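Local coordinates for protein exonuclease VapC9 (Pyrobaculum aerophilum, PDB 1V8P) that acts as an exonuclease of the PIN-domain family and is probably the magnesium-dependent ribonuclease toxin of a type II toxin-antitoxin system, at residues W69-R73 with L74-D78; G112-F115 with Y116-S119; R136-L139 with A140-G144. The protein carries 1 engineered substitution. One frame throughout, in Å; residues are numbered along the deposited sequence.

All three contacts are local and sit at helix ends of one PIN domain. Contact 1 closes helix 58-73 and lies at the surface, its centre about 21 Å from the centre of the chain. Its chemistry is a backbone cap with charged side chains outside it. Contacts 2 and 3 are partly buried, their centres about 11 Å apart. Contact 2 starts helix 115-127 through a threonine cap and carries Asp117, a predicted magnesium ligand. Contact 3 spans helix 136-141, next to Asp135, another such ligand. These two touch through Leu113 and Leu138. Contact 1 does not touch either of them within the chain, yet contacts 1 and 3 both reach the second subunit.

Contact 1 (W69-R73 with L74-D78); sequences WKEAR and LGRVD
The carbonyl O of Glu71 takes two backbone N-H groups from the turn that follows. Arg76 N lies 3.0 Å from Glu71 O, above the carbonyl plane. Leu74 N adds a weak bond to the same oxygen and another weak one to Lys70 O. Gly75 N bonds Ala72 O at 3.0 Å. The crossed pair of Arg76 N to Glu71 O and Gly75 N to Ala72 O is a Schellman motif that ends helix 58-73. Gly75 is its C-prime residue, with phi at 96°. Outside the cap, the side chains of Glu71 and Arg76 run side by side and point the same way. Arg76 keeps CG anti to its own nitrogen (chi1 175°) and is extended to NE, which brings NH1 to Glu71 OE1 in a salt bridge. The carboxylate is nearly coplanar with the guanidinium, 26° apart. Arg76 NE makes a second salt bridge to Asp78 OD2 at 2.8 Å, so two carboxylates hold the group's rotation. Arg73 bends at chi2 and lays CG over one face of the Trp69 ring, offset toward the rim. Its NH1 forms a salt bridge to Asp135 OD2 of the second subunit.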
# COMPACT_ATOMS: atom_id res chain seq x y z
N TRP C 69 -1.41 12.70 -4.80
CA TRP C 69 0.02 12.50 -4.74
C TRP C 69 0.45 11.49 -5.79
O TRP C 69 1.39 11.75 -6.55
CB TRP C 69 0.43 12.01 -3.35
CG TRP C 69 1.89 11.62 -3.25
CD1 TRP C 69 2.98 12.44 -3.36
CD2 TRP C 69 2.42 10.30 -3.05
NE1 TRP C 69 4.14 11.72 -3.25
CE2 TRP C 69 3.83 10.40 -3.07
CE3 TRP C 69 1.83 9.04 -2.87
CZ2 TRP C 69 4.66 9.29 -2.90
CZ3 TRP C 69 2.67 7.93 -2.70
CH2 TRP C 69 4.06 8.06 -2.72
N LYS C 70 -0.22 10.34 -5.85
CA LYS C 70 0.14 9.31 -6.82
C LYS C 70 0.02 9.79 -8.25
O LYS C 70 0.77 9.37 -9.12
CB LYS C 70 -0.73 8.05 -6.66
CG LYS C 70 -0.63 7.34 -5.33
CD LYS C 70 -1.48 6.08 -5.32
CE LYS C 70 -1.67 5.55 -3.90
NZ LYS C 70 -2.10 4.12 -3.85
N GLU C 71 -0.95 10.66 -8.51
CA GLU C 71 -1.11 11.16 -9.87
C GLU C 71 0.08 12.06 -10.18
O GLU C 71 0.65 12.00 -11.27
CB GLU C 71 -2.43 11.92 -10.03
CG GLU C 71 -3.67 11.06 -9.89
CD GLU C 71 -4.95 11.85 -10.08
OE1 GLU C 71 -4.87 13.09 -10.21
OE2 GLU C 71 -6.04 11.24 -10.09
N ALA C 72 0.47 12.89 -9.22
CA ALA C 72 1.59 13.80 -9.43
C ALA C 72 2.85 12.99 -9.70
O ALA C 72 3.65 13.33 -10.57
CB ALA C 72 1.78 14.69 -8.22
N ARG C 73 3.01 11.92 -8.94
CA ARG C 73 4.17 11.04 -9.07
C ARG C 73 4.23 10.45 -10.48
O ARG C 73 5.31 10.19 -11.01
CB ARG C 73 4.11 9.91 -8.05
CG ARG C 73 5.03 10.06 -6.86
CD ARG C 73 6.50 9.95 -7.24
NE ARG C 73 7.29 9.42 -6.14
CZ ARG C 73 7.48 8.12 -5.90
NH1 ARG C 73 6.94 7.21 -6.70
NH2 ARG C 73 8.19 7.73 -4.86
N LEU C 74 3.06 10.25 -11.06
CA LEU C 74 2.98 9.67 -12.39
C LEU C 74 2.91 10.69 -13.50
O LEU C 74 2.55 10.36 -14.64
CB LEU C 74 1.78 8.72 -12.48
CG LEU C 74 1.92 7.47 -11.61
CD1 LEU C 74 0.67 6.65 -11.71
CD2 LEU C 74 3.13 6.66 -12.04
N GLY C 75 3.23 11.94 -13.18
CA GLY C 75 3.24 12.96 -14.21
C GLY C 75 2.05 13.87 -14.45
O GLY C 75 1.90 14.40 -15.56
N ARG C 76 1.19 14.06 -13.45
CA ARG C 76 0.06 14.97 -13.65
C ARG C 76 0.66 16.36 -13.65
O ARG C 76 1.27 16.79 -12.67
CB ARG C 76 -0.95 14.84 -12.52
CG ARG C 76 -2.06 15.85 -12.65
CD ARG C 76 -3.33 15.38 -12.00
NE ARG C 76 -4.40 16.35 -12.20
CZ ARG C 76 -5.66 16.18 -11.81
NH1 ARG C 76 -6.03 15.08 -11.18
NH2 ARG C 76 -6.54 17.14 -12.03
N VAL C 77 0.48 17.08 -14.75
CA VAL C 77 1.03 18.42 -14.88
C VAL C 77 0.52 19.42 -13.83
O VAL C 77 1.31 20.05 -13.13
CB VAL C 77 0.77 19.01 -16.30
CG1 VAL C 77 1.21 20.46 -16.37
CG2 VAL C 77 1.54 18.19 -17.36
N ASP C 78 -0.80 19.51 -13.72
CA ASP C 78 -1.46 20.45 -12.81
C ASP C 78 -1.68 20.04 -11.36
O ASP C 78 -2.59 20.57 -10.70
CB ASP C 78 -2.82 20.84 -13.40
CG ASP C 78 -3.72 19.63 -13.59
OD1 ASP C 78 -4.94 19.80 -13.77
OD2 ASP C 78 -3.19 18.49 -13.58

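Contact 2 (G112-F115 with Y116-S119); sequences GLTF and YDAS
Thr114, Phe115 and Tyr116 form the start of helix 115-127, with Thr114 as its N-cap. Thr114 OG1 accepts the N-H of Asp117 at 3.0 Å, in a nearly straight bond of 165°. The hydroxyl sits between the backbone N and the carbonyl carbon of its own residue (chi1 53°), which turns it to the first turn of the helix. The Thr114 backbone O takes Ala118 N at 2.9 Å, the first main-chain bond of the helix. The same OG1 also lies against Asp117 CB, and the two side chains cross obliquely. Tyr116 brings its CB to within 4.0 Å of Thr114 OG1. The Tyr116 side chain touches Leu59 and Glu63 of helix 58-73. The Phe115 ring packs on Leu101 and Val104 of helix 101-111. Phe115 CE2 is 3.5 Å from Ser119 OG. Leu113 packs its CB on Ala118 CB. Asp117 is a predicted magnesium ligand of the PIN-domain site, beside Asp135 of the same chain. The bond to Asp117 N fixes the backbone of this residue, consistent with its carboxylate facing the predicted site. A water bridges Thr114 and Asp117, accepting from Thr114 N and donating to Asp117 OD1. Beyond the cap, Phe115 O is gripped twice by Ser119: weakly by its N, and by its OG at 3.0 Å.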
# COMPACT_ATOMS: atom_id res chain seq x y z
N GLY C 112 -13.49 -8.67 6.74
CA GLY C 112 -12.39 -8.76 5.79
C GLY C 112 -12.19 -7.46 5.02
O GLY C 112 -12.23 -7.43 3.80
N LEU C 113 -11.97 -6.38 5.76
CA LEU C 113 -11.73 -5.07 5.19
C LEU C 113 -10.42 -4.55 5.75
O LEU C 113 -9.93 -5.06 6.76
CB LEU C 113 -12.83 -4.10 5.59
CG LEU C 113 -14.22 -4.22 5.00
CD1 LEU C 113 -15.16 -3.34 5.79
CD2 LEU C 113 -14.19 -3.83 3.53
N THR C 114 -9.85 -3.55 5.10
CA THR C 114 -8.62 -2.95 5.61
C THR C 114 -9.09 -2.12 6.79
O THR C 114 -10.28 -1.80 6.89
CB THR C 114 -8.01 -1.97 4.60
OG1 THR C 114 -9.01 -1.02 4.22
CG2 THR C 114 -7.48 -2.69 3.39
N PHE C 115 -8.18 -1.76 7.68
CA PHE C 115 -8.58 -0.94 8.81
C PHE C 115 -9.11 0.40 8.30
O PHE C 115 -10.02 0.97 8.87
CB PHE C 115 -7.39 -0.72 9.74
CG PHE C 115 -7.69 0.20 10.89
CD1 PHE C 115 -7.96 -0.32 12.16
CD2 PHE C 115 -7.72 1.57 10.71
CE1 PHE C 115 -8.25 0.53 13.23
CE2 PHE C 115 -8.01 2.42 11.77
CZ PHE C 115 -8.28 1.90 13.03
N TYR C 116 -8.55 0.90 7.20
CA TYR C 116 -8.99 2.18 6.66
C TYR C 116 -10.43 2.11 6.20
O TYR C 116 -11.24 2.90 6.65
CB TYR C 116 -8.08 2.62 5.51
CG TYR C 116 -6.69 2.96 5.96
CD1 TYR C 116 -6.45 4.07 6.75
CD2 TYR C 116 -5.61 2.16 5.60
CE1 TYR C 116 -5.16 4.38 7.19
CE2 TYR C 116 -4.31 2.46 6.04
CZ TYR C 116 -4.09 3.59 6.83
OH TYR C 116 -2.82 3.92 7.25
N ASP C 117 -10.75 1.16 5.33
CA ASP C 117 -12.13 1.00 4.85
C ASP C 117 -13.10 0.68 6.01
O ASP C 117 -14.24 1.11 5.98
CB ASP C 117 -12.19 -0.09 3.77
CG ASP C 117 -11.60 0.37 2.42
OD1 ASP C 117 -11.25 -0.50 1.59
OD2 ASP C 117 -11.48 1.59 2.19
N ALA C 118 -12.65 -0.05 7.03
CA ALA C 118 -13.52 -0.40 8.16
C ALA C 118 -13.87 0.81 9.01
O ALA C 118 -14.89 0.81 9.70
CB ALA C 118 -12.88 -1.46 9.03
N SER C 119 -13.02 1.84 8.96
CA SER C 119 -13.29 3.05 9.72
C SER C 119 -14.58 3.66 9.17
O SER C 119 -15.42 4.18 9.92
CB SER C 119 -12.12 4.04 9.57
OG SER C 119 -10.95 3.54 10.20
O HOH W 1 -10.85 -3.59 2.47

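Contact 3 (R136-L139 with A140-G144); sequences RELL and AKTKG
Glu137 and Lys141 lie one helical turn apart, and their side chains run at a slant to each other. Glu137 is bent at chi2 (39°), which turns its carboxylate back toward the lysine. Lys141 is extended beyond CG. Its CE is 3.3 Å from Glu137 OE2, and its NZ forms a salt bridge to the same oxygen at 3.5 Å. The lysine amine has its strongest partner in Arg111 O, with a weak bond to Gly112 O, and so ties helix 136-141 to the end of helix 101-111, where contact 2 begins.

Leu138 and Thr142 are set differently. They lie side by side and point the same way. Leu138 CD2 meets Thr142 OG1 at 3.4 Å. That hydroxyl donates to Leu138 O at 3.0 Å, from a position tilted out of the carbonyl plane. OG1 is placed beside the backbone N of its own residue (chi1 -53°), facing back along the helix. Beyond this pair, Leu138 packs on Leu131 of strand 130-132, on Leu113 and on Asp117, and Thr142 on Ala121 and Glu125 of helix 115-127.

Leu139 CD1 lies over one face of the Arg136 guanidinium, offset toward its rim. Ala140 N bonds Arg136 O at 3.0 Å, and Lys141 N bonds Glu137 O at 3.1 Å.

The helix follows Asp135, a predicted magnesium ligand of the PIN domain, whose OD1 accepts from Glu137 N. The Thr142 hydroxyl gives Leu138 O a side-chain donor where helix 136-141 ends, while Lys141 joins this helix to helix 101-111. The lysine amine lies at the C-terminal end of helix 101-111, where its positive charge would probably be favourable.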
# COMPACT_ATOMS: atom_id res chain seq x y z
N ARG C 136 -16.65 -1.09 -4.60
CA ARG C 136 -17.63 -2.17 -4.64
C ARG C 136 -17.62 -3.05 -3.39
O ARG C 136 -18.67 -3.43 -2.88
CB ARG C 136 -17.41 -3.07 -5.86
CG ARG C 136 -17.42 -2.36 -7.21
CD ARG C 136 -18.65 -1.52 -7.37
NE ARG C 136 -18.34 -0.12 -7.63
CZ ARG C 136 -19.25 0.81 -7.89
NH1 ARG C 136 -20.54 0.47 -7.93
NH2 ARG C 136 -18.89 2.07 -8.13
N GLU C 137 -16.43 -3.37 -2.89
CA GLU C 137 -16.32 -4.21 -1.72
C GLU C 137 -17.01 -3.51 -0.54
O GLU C 137 -17.81 -4.12 0.16
CB GLU C 137 -14.85 -4.51 -1.44
CG GLU C 137 -14.52 -5.92 -0.93
CD GLU C 137 -15.34 -7.03 -1.58
OE1 GLU C 137 -15.73 -6.90 -2.77
OE2 GLU C 137 -15.59 -8.05 -0.91
N LEU C 138 -16.74 -2.22 -0.34
CA LEU C 138 -17.37 -1.50 0.77
C LEU C 138 -18.90 -1.45 0.62
O LEU C 138 -19.64 -1.66 1.58
CB LEU C 138 -16.84 -0.06 0.88
CG LEU C 138 -15.85 0.33 1.98
CD1 LEU C 138 -15.75 1.85 1.99
CD2 LEU C 138 -16.28 -0.18 3.36
N LEU C 139 -19.36 -1.16 -0.59
CA LEU C 139 -20.79 -1.11 -0.84
C LEU C 139 -21.40 -2.44 -0.40
O LEU C 139 -22.49 -2.48 0.16
CB LEU C 139 -21.05 -0.91 -2.33
CG LEU C 139 -20.79 0.49 -2.90
CD1 LEU C 139 -20.48 0.39 -4.40
CD2 LEU C 139 -22.01 1.36 -2.66
N ALA C 140 -20.69 -3.52 -0.63
CA ALA C 140 -21.19 -4.84 -0.28
C ALA C 140 -21.27 -5.10 1.22
O ALA C 140 -22.25 -5.65 1.70
CB ALA C 140 -20.31 -5.92 -0.94
N LYS C 141 -20.24 -4.70 1.95
CA LYS C 141 -20.20 -4.98 3.37
C LYS C 141 -20.66 -3.87 4.32
O LYS C 141 -20.53 -4.00 5.53
CB LYS C 141 -18.78 -5.43 3.71
CG LYS C 141 -18.33 -6.60 2.82
CD LYS C 141 -16.89 -7.01 3.06
CE LYS C 141 -16.52 -8.23 2.25
NZ LYS C 141 -15.09 -8.62 2.46
N THR C 142 -21.21 -2.80 3.76
CA THR C 142 -21.70 -1.70 4.56
C THR C 142 -23.18 -1.47 4.28
O THR C 142 -23.57 -0.98 3.22
CB THR C 142 -20.92 -0.39 4.25
OG1 THR C 142 -19.52 -0.63 4.40
CG2 THR C 142 -21.33 0.71 5.23
N LYS C 143 -24.00 -1.81 5.26
CA LYS C 143 -25.45 -1.68 5.16
C LYS C 143 -25.92 -0.27 4.86
O LYS C 143 -25.63 0.66 5.60
CB LYS C 143 -26.08 -2.18 6.45
CG LYS C 143 -25.53 -3.54 6.85
CD LYS C 143 -26.19 -4.09 8.08
CE LYS C 143 -25.27 -5.12 8.73
NZ LYS C 143 -24.66 -6.03 7.71
N GLY C 144 -26.65 -0.13 3.77
CA GLY C 144 -27.17 1.16 3.38
C GLY C 144 -26.24 1.99 2.52
O GLY C 144 -26.61 3.11 2.13